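Local atomic coordinates of intracellular protein transport protein USO1 (Saccharomyces cerevisiae S288c, PDB entry 6LSU), a protein that is required for protein transport from the endoplasmic reticulum to the Golgi complex, its globular head, the part described here, joining a long coiled-coil tail through which it dimerises. Residues 238-241 / 242-246; 707-710 / 711-715; 322-325 / 326-329; 166-169 / 170-173. All coordinates share one frame; numbering follows the deposited sequence.

Interaction 1 of 4, residues 238-241 / 242-246; sequences FSII and EEEGG
With CG1 beside its backbone N (chi1 -68°), Ile241 turns its other branch, the CG2 methyl, along the chain, where it lies 3.8 Å from CA of Gly246. Glu244 likewise keeps CG beside its own N, and this carbon rests 3.5 Å from Ile240 O before the chain bends at chi2 and carries the carboxylate to a salt bridge with Arg207. The backbone bonds beneath are at first helical: Glu242 N to Phe238 O at 2.9 Å, then Glu243 N to Ser239 O at 2.7 Å. At the end of helix 233-244, in ARM repeat 4, the pattern changes to a Schellman motif. Gly246 N reaches back to Ile241 O at 2.8 Å, coming from above the carbonyl plane, and nested inside it Gly245 N bonds Glu242 O at 3.2 Å. Gly245 has phi 104°, where a side chain would press on the preceding carbonyl oxygen, and Gly246 also has positive phi; glycine suits both places. Isoleucine suits the places of Ile240 and Ile241 because their branched chains pack against helix 251-264 next door, with Ile241 also touching Leu286, whereas Glu242 and Glu243 occupy the exposed side of the turn.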
loop_
_atom_site.group_PDB
_atom_site.type_symbol
_atom_site.label_atom_id
_atom_site.label_comp_id
_atom_site.label_asym_id
_atom_site.label_seq_id
_atom_site.Cartn_x
_atom_site.Cartn_y
_atom_site.Cartn_z
ATOM N N PHE A 238 22.396 6.232 -0.766
ATOM C CA PHE A 238 22.776 4.829 -0.433
ATOM C C PHE A 238 24.054 4.749 0.417
ATOM O O PHE A 238 24.074 3.907 1.324
ATOM C CB PHE A 238 22.878 3.905 -1.654
ATOM C CG PHE A 238 21.537 3.325 -2.050
ATOM C CD1 PHE A 238 20.866 2.486 -1.175
ATOM C CD2 PHE A 238 20.897 3.692 -3.226
ATOM C CE1 PHE A 238 19.607 2.002 -1.480
ATOM C CE2 PHE A 238 19.639 3.191 -3.525
ATOM C CZ PHE A 238 19.002 2.347 -2.646
ATOM N N SER A 239 25.049 5.626 0.245
ATOM C CA SER A 239 26.266 5.573 1.110
ATOM C C SER A 239 25.857 6.065 2.479
ATOM O O SER A 239 26.291 5.448 3.445
ATOM C CB SER A 239 27.442 6.339 0.603
ATOM O OG SER A 239 27.269 6.619 -0.776
ATOM N N ILE A 240 25.027 7.108 2.559
ATOM C CA ILE A 240 24.568 7.625 3.887
ATOM C C ILE A 240 23.822 6.482 4.592
ATOM O O ILE A 240 24.119 6.207 5.739
ATOM C CB ILE A 240 23.709 8.893 3.733
ATOM C CG1 ILE A 240 24.462 10.004 3.006
ATOM C CG2 ILE A 240 23.217 9.342 5.111
ATOM C CD1 ILE A 240 23.644 11.243 2.781
ATOM N N ILE A 241 22.870 5.835 3.894
ATOM C CA ILE A 241 22.096 4.688 4.432
ATOM C C ILE A 241 23.090 3.623 4.935
ATOM O O ILE A 241 22.942 3.224 6.109
ATOM C CB ILE A 241 21.101 4.126 3.396
ATOM C CG1 ILE A 241 19.965 5.121 3.103
ATOM C CG2 ILE A 241 20.533 2.750 3.847
ATOM C CD1 ILE A 241 19.215 4.844 1.850
ATOM N N GLU A 242 24.066 3.176 4.126
ATOM C CA GLU A 242 25.002 2.128 4.622
ATOM C C GLU A 242 25.870 2.660 5.772
ATOM O O GLU A 242 26.041 1.930 6.754
ATOM C CB GLU A 242 25.872 1.467 3.559
ATOM C CG GLU A 242 26.218 0.017 3.951
ATOM C CD GLU A 242 25.132 -0.871 4.587
ATOM O OE1 GLU A 242 23.970 -0.923 4.063
ATOM O OE2 GLU A 242 25.450 -1.523 5.620
ATOM N N GLU A 243 26.306 3.911 5.693
ATOM C CA GLU A 243 27.095 4.607 6.746
ATOM C C GLU A 243 26.284 4.664 8.061
ATOM O O GLU A 243 26.882 4.455 9.148
ATOM C CB GLU A 243 27.503 5.966 6.177
ATOM C CG GLU A 243 28.784 6.539 6.726
ATOM C CD GLU A 243 28.947 7.989 6.282
ATOM O OE1 GLU A 243 28.799 8.278 5.049
ATOM O OE2 GLU A 243 29.134 8.838 7.172
ATOM N N GLU A 244 24.957 4.829 8.027
ATOM C CA GLU A 244 24.144 4.914 9.285
ATOM C C GLU A 244 23.621 3.550 9.778
ATOM O O GLU A 244 22.944 3.527 10.820
ATOM C CB GLU A 244 23.016 5.910 9.071
ATOM C CG GLU A 244 23.530 7.331 8.974
ATOM C CD GLU A 244 24.147 7.846 10.263
ATOM O OE1 GLU A 244 23.504 7.665 11.338
ATOM O OE2 GLU A 244 25.246 8.470 10.182
ATOM N N GLY A 245 23.914 2.452 9.074
ATOM C CA GLY A 245 23.568 1.093 9.523
ATOM C C GLY A 245 22.385 0.493 8.798
ATOM O O GLY A 245 21.775 -0.418 9.348
ATOM N N GLY A 246 22.051 0.984 7.610
ATOM C CA GLY A 246 20.988 0.401 6.777
ATOM C C GLY A 246 19.637 0.466 7.469
ATOM O O GLY A 246 19.323 1.474 8.148
#

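Interaction 2 of 4, residues 707-710 / 711-715; sequences QLFN and ENIYR
A helix-to-helix junction in the head region is built round Asn712, the residue between helix 703-711 and helix 713-717, which turns back to Leu708 and Phe709. Asn712 stands at the N-cap position of the second helix, yet its amide makes no capping bond there; it closes the end of the first. With CG beside the backbone N (chi1 -46°), the side chain sends ND2 to Leu708 O at 2.8 Å, the N-H pointing at the oxygen at 147°. The donor is tilted moderately from the carbonyl plane, and Leu708 CD1 lies 3.6 Å from Asn712 ND2. Two weaker backbone bonds, from Glu711 N and Asn712 N, reach the same oxygen, so three donors share it where the regular helical pattern runs out. With an alanine here the ND2 donor is gone, and Leu708 O would probably be left with its two weak bonds and the helix end less firmly closed. Asn712 N bonds Phe709 O as well, at 3.0 Å, from well above that carbonyl plane. On the inner side Phe709, a large flat residue fit for a buried place, meets Phe670 and Phe676 edge-to-face. Ile713 adds an aliphatic neighbour: its CB lies over one face of the Phe709 ring. Holding CG1 anti to the backbone N (chi1 -179°) sends the isoleucine chain across the ring's far end, where CD1 comes to 3.6 Å from both Phe709 CE2 and CZ.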
loop_
_atom_site.group_PDB
_atom_site.type_symbol
_atom_site.label_atom_id
_atom_site.label_comp_id
_atom_site.label_asym_id
_atom_site.label_seq_id
_atom_site.Cartn_x
_atom_site.Cartn_y
_atom_site.Cartn_z
ATOM N N GLN A 707 -19.349 -7.748 -9.709
ATOM C CA GLN A 707 -19.248 -7.100 -11.039
ATOM C C GLN A 707 -20.322 -7.756 -11.901
ATOM O O GLN A 707 -21.045 -7.055 -12.668
ATOM C CB GLN A 707 -17.860 -7.261 -11.667
ATOM C CG GLN A 707 -16.852 -6.166 -11.332
ATOM C CD GLN A 707 -15.451 -6.626 -11.664
ATOM O OE1 GLN A 707 -15.112 -6.853 -12.824
ATOM N NE2 GLN A 707 -14.642 -6.808 -10.634
ATOM N N LEU A 708 -20.403 -9.083 -11.814
ATOM C CA LEU A 708 -21.383 -9.859 -12.618
ATOM C C LEU A 708 -22.815 -9.406 -12.255
ATOM O O LEU A 708 -23.580 -9.078 -13.153
ATOM C CB LEU A 708 -21.198 -11.342 -12.339
ATOM C CG LEU A 708 -22.243 -12.216 -13.027
ATOM C CD1 LEU A 708 -21.916 -12.350 -14.508
ATOM C CD2 LEU A 708 -22.348 -13.581 -12.375
ATOM N N PHE A 709 -23.155 -9.338 -10.970
ATOM C CA PHE A 709 -24.508 -8.947 -10.545
ATOM C C PHE A 709 -24.806 -7.550 -11.098
ATOM O O PHE A 709 -25.759 -7.403 -11.898
ATOM C CB PHE A 709 -24.675 -9.022 -9.031
ATOM C CG PHE A 709 -26.066 -8.652 -8.617
ATOM C CD1 PHE A 709 -27.132 -9.498 -8.882
ATOM C CD2 PHE A 709 -26.320 -7.425 -8.045
ATOM C CE1 PHE A 709 -28.420 -9.147 -8.511
ATOM C CE2 PHE A 709 -27.607 -7.069 -7.684
ATOM C CZ PHE A 709 -28.656 -7.926 -7.926
ATOM N N ASN A 710 -23.998 -6.556 -10.702
ATOM C CA ASN A 710 -24.208 -5.136 -11.092
ATOM C C ASN A 710 -24.309 -5.009 -12.620
ATOM O O ASN A 710 -25.112 -4.242 -13.065
ATOM C CB ASN A 710 -23.156 -4.223 -10.475
ATOM C CG ASN A 710 -23.303 -4.110 -8.968
ATOM O OD1 ASN A 710 -24.378 -4.352 -8.432
ATOM N ND2 ASN A 710 -22.238 -3.739 -8.273
ATOM N N GLU A 711 -23.567 -5.778 -13.403
ATOM C CA GLU A 711 -23.505 -5.597 -14.872
ATOM C C GLU A 711 -24.711 -6.260 -15.552
ATOM O O GLU A 711 -24.960 -5.904 -16.734
ATOM C CB GLU A 711 -22.165 -6.113 -15.409
ATOM C CG GLU A 711 -21.025 -5.134 -15.174
ATOM C CD GLU A 711 -19.630 -5.618 -15.539
ATOM O OE1 GLU A 711 -19.522 -6.564 -16.374
ATOM O OE2 GLU A 711 -18.652 -5.045 -14.987
ATOM N N ASN A 712 -25.406 -7.195 -14.877
ATOM C CA ASN A 712 -26.622 -7.858 -15.435
ATOM C C ASN A 712 -27.797 -7.824 -14.457
ATOM O O ASN A 712 -28.634 -8.739 -14.516
ATOM C CB ASN A 712 -26.383 -9.323 -15.794
ATOM C CG ASN A 712 -25.102 -9.495 -16.553
ATOM O OD1 ASN A 712 -25.112 -9.406 -17.786
ATOM N ND2 ASN A 712 -24.015 -9.715 -15.812
ATOM N N ILE A 713 -27.926 -6.791 -13.642
ATOM C CA ILE A 713 -29.004 -6.789 -12.615
ATOM C C ILE A 713 -30.365 -6.831 -13.302
ATOM O O ILE A 713 -31.250 -7.523 -12.773
ATOM C CB ILE A 713 -28.898 -5.607 -11.651
ATOM C CG1 ILE A 713 -30.011 -5.684 -10.610
ATOM C CG2 ILE A 713 -28.915 -4.297 -12.406
ATOM C CD1 ILE A 713 -29.769 -4.834 -9.403
ATOM N N TYR A 714 -30.549 -6.141 -14.428
ATOM C CA TYR A 714 -31.845 -6.140 -15.151
ATOM C C TYR A 714 -32.151 -7.559 -15.616
ATOM O O TYR A 714 -33.210 -8.084 -15.246
ATOM C CB TYR A 714 -31.843 -5.172 -16.331
ATOM C CG TYR A 714 -33.097 -5.206 -17.159
ATOM C CD1 TYR A 714 -34.257 -4.573 -16.734
ATOM C CD2 TYR A 714 -33.124 -5.880 -18.371
ATOM C CE1 TYR A 714 -35.408 -4.587 -17.505
ATOM C CE2 TYR A 714 -34.271 -5.912 -19.150
ATOM C CZ TYR A 714 -35.407 -5.258 -18.717
ATOM O OH TYR A 714 -36.516 -5.311 -19.500
ATOM N N ARG A 715 -31.235 -8.158 -16.375
ATOM C CA ARG A 715 -31.373 -9.540 -16.899
ATOM C C ARG A 715 -31.719 -10.514 -15.761
ATOM O O ARG A 715 -32.500 -11.399 -16.024
ATOM C CB ARG A 715 -30.097 -9.999 -17.610
ATOM C CG ARG A 715 -30.325 -11.214 -18.495
ATOM C CD ARG A 715 -29.048 -11.753 -19.107
ATOM N NE ARG A 715 -29.301 -12.882 -19.987
ATOM C CZ ARG A 715 -28.438 -13.355 -20.877
ATOM N NH1 ARG A 715 -27.242 -12.809 -20.992
ATOM N NH2 ARG A 715 -28.747 -14.389 -21.644
#

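Interaction 3 of 4, residues 322-325 / 326-329; sequences NTVT and TKHQ
His328 packs back on Val324, one helical turn earlier. From the backbone outward, CB sits 3.5 Å from Thr325 O. CG, set beside the backbone N (chi1 -69°), is 3.5 Å from Val324 O, which stands 3.4 Å above the ring plane of His328, offset toward the rim; CD2 also faces this oxygen. ND1 makes a weak hydrogen bond to Thr317 O. At the tip CE1 is 3.4 Å from Val324 CB, which sits over a ring face, and NE2 is 3.9 Å from Val324 CG1. A histidine suits the place because it offers a flat surface to valine and a ring nitrogen, ND1, to the backbone carbonyl at the end of helix 301-317; a serine in its place would probably leave Val324 without its ring cover and Thr317 O without this partner. Thr325 CG2 touches Gln329 CD at 3.8 Å, while the glutamine amide bonds Asn364, Arg367 and Asn369. A water accepts from Thr326 N and donates to Thr323 O, bridging loop and helix. The backbone bonds His328 N to Val324 O (2.7 Å) and Gln329 N to Thr325 O (2.6 Å) mark this as the opening turn of helix 325-333 in ARM repeat 6.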
loop_
_atom_site.group_PDB
_atom_site.type_symbol
_atom_site.label_atom_id
_atom_site.label_comp_id
_atom_site.label_asym_id
_atom_site.label_seq_id
_atom_site.Cartn_x
_atom_site.Cartn_y
_atom_site.Cartn_z
ATOM N N ASN A 322 1.707 2.029 -16.775
ATOM C CA ASN A 322 2.817 2.804 -17.406
ATOM C C ASN A 322 3.442 1.944 -18.504
ATOM O O ASN A 322 3.374 0.697 -18.387
ATOM C CB ASN A 322 3.920 3.215 -16.431
ATOM C CG ASN A 322 3.393 3.983 -15.244
ATOM O OD1 ASN A 322 2.182 4.049 -15.038
ATOM N ND2 ASN A 322 4.293 4.545 -14.458
ATOM N N THR A 323 4.036 2.583 -19.516
ATOM C CA THR A 323 4.616 1.902 -20.708
ATOM C C THR A 323 5.934 1.215 -20.312
ATOM O O THR A 323 6.264 0.181 -20.943
ATOM C CB THR A 323 4.751 2.862 -21.902
ATOM O OG1 THR A 323 5.334 4.090 -21.463
ATOM C CG2 THR A 323 3.422 3.155 -22.573
ATOM N N VAL A 324 6.602 1.697 -19.254
ATOM C CA VAL A 324 7.969 1.239 -18.849
ATOM C C VAL A 324 7.894 0.039 -17.889
ATOM O O VAL A 324 8.962 -0.570 -17.617
ATOM C CB VAL A 324 8.803 2.373 -18.221
ATOM C CG1 VAL A 324 10.076 2.627 -19.006
ATOM C CG2 VAL A 324 8.006 3.648 -18.034
ATOM N N THR A 325 6.693 -0.294 -17.413
ATOM C CA THR A 325 6.446 -1.317 -16.370
ATOM C C THR A 325 7.153 -2.611 -16.747
ATOM O O THR A 325 7.949 -3.150 -15.898
ATOM C CB THR A 325 4.951 -1.537 -16.167
ATOM O OG1 THR A 325 4.474 -0.261 -15.749
ATOM C CG2 THR A 325 4.672 -2.625 -15.156
ATOM N N THR A 326 6.867 -3.108 -17.946
ATOM C CA THR A 326 7.478 -4.375 -18.397
ATOM C C THR A 326 8.986 -4.238 -18.277
ATOM O O THR A 326 9.586 -5.174 -17.703
ATOM C CB THR A 326 7.005 -4.749 -19.786
ATOM O OG1 THR A 326 5.577 -4.787 -19.648
ATOM C CG2 THR A 326 7.575 -6.076 -20.259
ATOM N N LYS A 327 9.545 -3.110 -18.774
ATOM C CA LYS A 327 10.992 -2.853 -18.804
ATOM C C LYS A 327 11.465 -2.964 -17.357
ATOM O O LYS A 327 12.386 -3.789 -17.087
ATOM C CB LYS A 327 11.294 -1.519 -19.507
ATOM C CG LYS A 327 12.767 -1.233 -19.796
ATOM C CD LYS A 327 13.329 -0.019 -19.055
ATOM C CE LYS A 327 14.766 0.325 -19.421
ATOM N NZ LYS A 327 15.692 -0.810 -19.170
ATOM N N HIS A 328 10.881 -2.149 -16.472
ATOM C CA HIS A 328 11.222 -2.112 -15.028
ATOM C C HIS A 328 11.091 -3.518 -14.433
ATOM O O HIS A 328 12.047 -3.930 -13.749
ATOM C CB HIS A 328 10.325 -1.123 -14.293
ATOM C CG HIS A 328 10.601 0.295 -14.653
ATOM N ND1 HIS A 328 9.625 1.278 -14.603
ATOM C CD2 HIS A 328 11.697 0.880 -15.181
ATOM C CE1 HIS A 328 10.126 2.413 -15.039
ATOM N NE2 HIS A 328 11.394 2.190 -15.392
ATOM N N GLN A 329 9.948 -4.206 -14.686
ATOM C CA GLN A 329 9.675 -5.563 -14.173
ATOM C C GLN A 329 10.877 -6.442 -14.547
ATOM O O GLN A 329 11.520 -7.029 -13.624
ATOM C CB GLN A 329 8.357 -6.123 -14.689
ATOM C CG GLN A 329 7.124 -5.707 -13.889
ATOM C CD GLN A 329 5.865 -6.150 -14.599
ATOM O OE1 GLN A 329 5.827 -6.187 -15.838
ATOM N NE2 GLN A 329 4.886 -6.590 -13.811
HETATM O O HOH W 1 4.772 -2.060 -19.914
#

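Interaction 4 of 4, residues 166-169 / 170-173; sequences TIQL and LEAV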
loop_
_atom_site.group_PDB
_atom_site.type_symbol
_atom_site.label_atom_id
_atom_site.label_comp_id
_atom_site.label_asym_id
_atom_site.label_seq_id
_atom_site.Cartn_x
_atom_site.Cartn_y
_atom_site.Cartn_z
ATOM N N THR A 166 20.968 28.357 7.592
ATOM C CA THR A 166 20.466 28.694 6.227
ATOM C C THR A 166 19.517 27.593 5.728
ATOM O O THR A 166 18.411 27.913 5.259
ATOM C CB THR A 166 21.663 28.971 5.328
ATOM O OG1 THR A 166 22.357 30.061 5.926
ATOM C CG2 THR A 166 21.268 29.298 3.914
ATOM N N ILE A 167 19.950 26.340 5.829
ATOM C CA ILE A 167 19.150 25.125 5.503
ATOM C C ILE A 167 17.839 25.207 6.282
ATOM O O ILE A 167 16.775 25.097 5.692
ATOM C CB ILE A 167 19.903 23.828 5.859
ATOM C CG1 ILE A 167 21.134 23.634 4.978
ATOM C CG2 ILE A 167 18.969 22.648 5.717
ATOM C CD1 ILE A 167 21.956 22.411 5.325
ATOM N N GLN A 168 17.934 25.415 7.595
ATOM C CA GLN A 168 16.758 25.444 8.491
ATOM C C GLN A 168 15.815 26.563 8.059
ATOM O O GLN A 168 14.577 26.278 8.019
ATOM C CB GLN A 168 17.198 25.583 9.946
ATOM C CG GLN A 168 17.870 24.324 10.437
ATOM C CD GLN A 168 18.475 24.437 11.825
ATOM O OE1 GLN A 168 19.073 25.433 12.211
ATOM N NE2 GLN A 168 18.353 23.357 12.577
ATOM N N LEU A 169 16.341 27.754 7.721
ATOM C CA LEU A 169 15.489 28.923 7.373
ATOM C C LEU A 169 14.730 28.607 6.084
ATOM O O LEU A 169 13.512 28.828 6.043
ATOM C CB LEU A 169 16.327 30.201 7.246
ATOM C CG LEU A 169 15.523 31.488 7.048
ATOM C CD1 LEU A 169 14.488 31.675 8.149
ATOM C CD2 LEU A 169 16.458 32.684 6.977
ATOM N N LEU A 170 15.422 28.040 5.105
ATOM C CA LEU A 170 14.815 27.569 3.832
ATOM C C LEU A 170 13.759 26.488 4.052
ATOM O O LEU A 170 12.760 26.485 3.284
ATOM C CB LEU A 170 15.934 27.041 2.937
ATOM C CG LEU A 170 16.732 28.171 2.298
ATOM C CD1 LEU A 170 17.839 27.609 1.422
ATOM C CD2 LEU A 170 15.799 29.092 1.492
ATOM N N GLU A 171 13.987 25.575 4.999
ATOM C CA GLU A 171 12.964 24.564 5.356
ATOM C C GLU A 171 11.735 25.310 5.894
ATOM O O GLU A 171 10.643 24.906 5.606
ATOM C CB GLU A 171 13.464 23.570 6.418
ATOM C CG GLU A 171 14.365 22.462 5.939
ATOM C CD GLU A 171 14.834 21.641 7.151
ATOM O OE1 GLU A 171 14.185 20.608 7.485
ATOM O OE2 GLU A 171 15.792 22.069 7.836
ATOM N N ALA A 172 11.924 26.322 6.723
ATOM C CA ALA A 172 10.813 27.100 7.320
ATOM C C ALA A 172 9.976 27.762 6.222
ATOM O O ALA A 172 8.730 27.654 6.247
ATOM C CB ALA A 172 11.370 28.098 8.279
ATOM N N VAL A 173 10.623 28.365 5.223
ATOM C CA VAL A 173 9.854 29.050 4.148
ATOM C C VAL A 173 9.245 27.983 3.221
ATOM O O VAL A 173 8.153 28.233 2.714
ATOM C CB VAL A 173 10.688 30.120 3.420
ATOM C CG1 VAL A 173 11.492 30.943 4.424
ATOM C CG2 VAL A 173 11.566 29.555 2.341
#
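Backbone hydrogen bonds come first, linking Thr166 with Leu170, Ile167 with Glu171, Gln168 with Ala172 and Leu169 with Val173. Each joins an N-H to the carbonyl four residues back, at 2.9 Å for Glu171 N to Ile167 O and 3.0 Å for Leu170 N to Thr166 O, as in a regular alpha helix; this is helix 160-174 of ARM repeat 2.

Van der Waals contacts within the helix set side-chain carbons against carbonyl oxygens of the preceding turn. Leu170 CG lies 3.4 Å from Thr166 O, Ala172 CB 3.2 Å from Leu169 O, and Val173 CG1 3.3 Å from that same Leu169 O. Apolar packing is instead directed outward, to neighbouring helices: Leu169 packs on Leu85, Ile88 and Leu89 of helix 78-91, and Leu170 on Leu213 of helix 204-218. Small Ala172 suits its place near Phe92.

Polar side chains form the third group. Glu171 stretches back along the helix from CG beside the backbone N (chi1 -79°) and crosses over the aliphatic parts of Ile167 and Gln168. Its OE2 is nearest to Gln168 CA at 3.6 Å, with Ile167 CG2 at 3.9 Å and Gln168 CG at 4.0 Å. The Gln168 amide and the Glu171 carboxylate are turned only 22° from one another. Thr166 OG1 bonds Ile162 O, and Glu171 OE1 bonds Ser110 OG.

Buried, flanked by hydrocarbon and close to the carboxylate of Glu209, the Glu171 carboxylate is likely to have a raised pKa, with the Ser110 hydroxyl partly offsetting the cost of burial.

How the interactions relate
From the N terminus the chain meets interaction 4 in ARM repeat 2, interaction 1 in ARM repeat 4, interaction 3 in ARM repeat 6, and finally interaction 2 near the C-terminal end of the head. Each joins adjacent segments without a loop between them, so none nests in or crosses another. They sample different parts of helices: middle, C-terminal close, opening turn and junction. Interaction 4 packs on helices 78-91 and 204-218, interaction 1 on 251-264 and 280-287, interaction 3 on 268-276, and interaction 2 on 660-673. None touches another; centres of successive contacts lie 25, 28 and 34 Å apart, and interactions 2 and 4 fall on opposite sides of the chain's centre.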